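Local coordinates for tail spike protein (Acinetobacter phage vB_AbaP_AS12, PDB 6EU4) that probably recognises, and may degrade, the capsular polysaccharide of Acinetobacter baumannii as the trimeric tailspike of the phage, at residues G210-L215 with F257-T262. Residues are numbered along the deposited sequence; the frame is centred on the assembly and turned at random.
Sequences GLYAPL and FGHTGT
The hydroxyl of Tyr212 reaches across to the loop 257-262, where it meets a methyl group and the edge of an imidazole. Its closest approach is to Thr262, with Tyr212 OH 3.6 Å from Thr262 CG2, a van der Waals contact between two side chains that come from opposite directions. With CG anti to the backbone N (chi1 -176°), the Tyr212 ring carries its hydroxyl to the 257-262 loop, and the hydroxyl alone makes the direct contact. Beside the methyl, the same oxygen lies near the plane of the His259 ring, at its edge, 4.2 Å from His259 CD2. A water joins the two polar ends: it is hydrogen-bonded to His259 NE2 at 2.9 Å and more weakly to Tyr212 OH at 3.4 Å. Each ring also has a neighbour over one face from its own segment. Pro214 CD stands 3.7 Å above the centre of the Tyr212 ring, while Gly261 N lies 3.3 Å above that of His259, where the loop folds back over the imidazole. Thr262 turns its methyl to the tyrosine, while its OG1 takes a hydrogen bond from the backbone N of Trp264. Val173 and Ala175 pack on Tyr212, and Lys234 touches both Tyr212 and His259. The strand 233-234 that carries this lysine pairs in parallel with 211-212 on one side and with 253-257 on the other, so the tyrosine spans from one coil to a loop two coils further on. Such stacking of parallel strands, with loops leaving at the corners, is characteristic of the right-handed beta-helix of phage tailspikes.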
loop_
_atom_site.group_PDB
_atom_site.type_symbol
_atom_site.label_atom_id
_atom_site.label_comp_id
_atom_site.label_asym_id
_atom_site.label_seq_id
_atom_site.Cartn_x
_atom_site.Cartn_y
_atom_site.Cartn_z
ATOM N N GLY A 210 -23.511 -17.699 7.226
ATOM C CA GLY A 210 -23.163 -18.248 5.943
ATOM C C GLY A 210 -22.055 -19.287 6.005
ATOM O O GLY A 210 -22.273 -20.486 5.788
ATOM N N LEU A 211 -20.853 -18.825 6.324
ATOM C CA LEU A 211 -19.690 -19.686 6.508
ATOM C C LEU A 211 -19.206 -19.530 7.938
ATOM O O LEU A 211 -18.729 -18.454 8.318
ATOM C CB LEU A 211 -18.590 -19.322 5.514
ATOM C CG LEU A 211 -17.253 -20.034 5.727
ATOM C CD1 LEU A 211 -17.378 -21.542 5.534
ATOM C CD2 LEU A 211 -16.157 -19.458 4.821
ATOM N N TYR A 212 -19.327 -20.598 8.728
ATOM C CA TYR A 212 -18.777 -20.641 10.076
ATOM C C TYR A 212 -17.451 -21.388 9.977
ATOM O O TYR A 212 -17.421 -22.606 9.776
ATOM C CB TYR A 212 -19.724 -21.302 11.071
ATOM C CG TYR A 212 -19.183 -21.246 12.482
ATOM C CD1 TYR A 212 -18.735 -20.049 13.019
ATOM C CD2 TYR A 212 -19.074 -22.388 13.262
ATOM C CE1 TYR A 212 -18.219 -19.980 14.294
ATOM C CE2 TYR A 212 -18.557 -22.330 14.547
ATOM C CZ TYR A 212 -18.129 -21.123 15.056
ATOM O OH TYR A 212 -17.613 -21.040 16.334
ATOM N N ALA A 213 -16.365 -20.651 10.101
ATOM C CA ALA A 213 -15.017 -21.179 9.880
ATOM C C ALA A 213 -14.159 -20.785 11.069
ATOM O O ALA A 213 -13.268 -19.931 10.959
ATOM C CB ALA A 213 -14.441 -20.657 8.567
ATOM N N PRO A 214 -14.404 -21.390 12.231
ATOM C CA PRO A 214 -13.793 -20.855 13.457
ATOM C C PRO A 214 -12.273 -20.931 13.442
ATOM O O PRO A 214 -11.610 -19.952 13.810
ATOM C CB PRO A 214 -14.406 -21.716 14.567
ATOM C CG PRO A 214 -14.970 -22.940 13.872
ATOM C CD PRO A 214 -15.384 -22.449 12.505
ATOM N N LEU A 215 -11.708 -22.061 13.023
ATOM C CA LEU A 215 -10.265 -22.321 13.080
ATOM C C LEU A 215 -9.813 -22.690 11.666
ATOM O O LEU A 215 -10.052 -23.815 11.215
ATOM C CB LEU A 215 -9.945 -23.444 14.077
ATOM C CG LEU A 215 -10.570 -23.342 15.477
ATOM C CD1 LEU A 215 -10.250 -24.580 16.309
ATOM C CD2 LEU A 215 -10.099 -22.088 16.198
ATOM N N PHE A 257 -14.073 -11.660 12.404
ATOM C CA PHE A 257 -12.823 -12.366 12.657
ATOM C C PHE A 257 -12.416 -12.128 14.108
ATOM O O PHE A 257 -12.618 -11.040 14.658
ATOM C CB PHE A 257 -11.726 -11.911 11.693
ATOM C CG PHE A 257 -11.893 -12.443 10.296
ATOM C CD1 PHE A 257 -12.697 -11.787 9.388
ATOM C CD2 PHE A 257 -11.231 -13.597 9.898
ATOM C CE1 PHE A 257 -12.876 -12.283 8.102
ATOM C CE2 PHE A 257 -11.381 -14.091 8.612
ATOM C CZ PHE A 257 -12.215 -13.435 7.711
ATOM N N GLY A 258 -11.879 -13.161 14.736
ATOM C CA GLY A 258 -11.569 -13.080 16.156
ATOM C C GLY A 258 -12.803 -13.152 17.032
ATOM O O GLY A 258 -12.791 -12.633 18.157
ATOM N N HIS A 259 -13.866 -13.795 16.545
ATOM C CA HIS A 259 -15.074 -14.050 17.326
ATOM C C HIS A 259 -14.705 -14.532 18.722
ATOM O O HIS A 259 -13.954 -15.500 18.877
ATOM C CB HIS A 259 -15.927 -15.097 16.582
ATOM C CG HIS A 259 -17.048 -15.699 17.377
ATOM N ND1 HIS A 259 -18.051 -14.950 17.953
ATOM C CD2 HIS A 259 -17.373 -16.994 17.595
ATOM C CE1 HIS A 259 -18.929 -15.761 18.525
ATOM N NE2 HIS A 259 -18.537 -17.009 18.330
ATOM N N THR A 260 -15.239 -13.847 19.737
ATOM C CA THR A 260 -14.886 -14.110 21.136
ATOM C C THR A 260 -15.796 -15.132 21.811
ATOM O O THR A 260 -15.595 -15.441 22.998
ATOM C CB THR A 260 -14.975 -12.829 21.953
ATOM O OG1 THR A 260 -16.312 -12.314 21.833
ATOM C CG2 THR A 260 -13.962 -11.788 21.477
ATOM N N GLY A 261 -16.804 -15.628 21.114
ATOM C CA GLY A 261 -17.829 -16.442 21.728
ATOM C C GLY A 261 -17.571 -17.936 21.851
ATOM O O GLY A 261 -18.532 -18.696 22.036
ATOM N N THR A 262 -16.309 -18.379 21.785
ATOM C CA THR A 262 -15.949 -19.777 22.027
ATOM C C THR A 262 -14.860 -19.837 23.098
ATOM O O THR A 262 -14.331 -18.813 23.552
ATOM C CB THR A 262 -15.461 -20.500 20.751
ATOM O OG1 THR A 262 -14.076 -20.182 20.494
ATOM C CG2 THR A 262 -16.316 -20.135 19.540
HETATM O O HOH W 1 -19.989 -19.565 18.252
#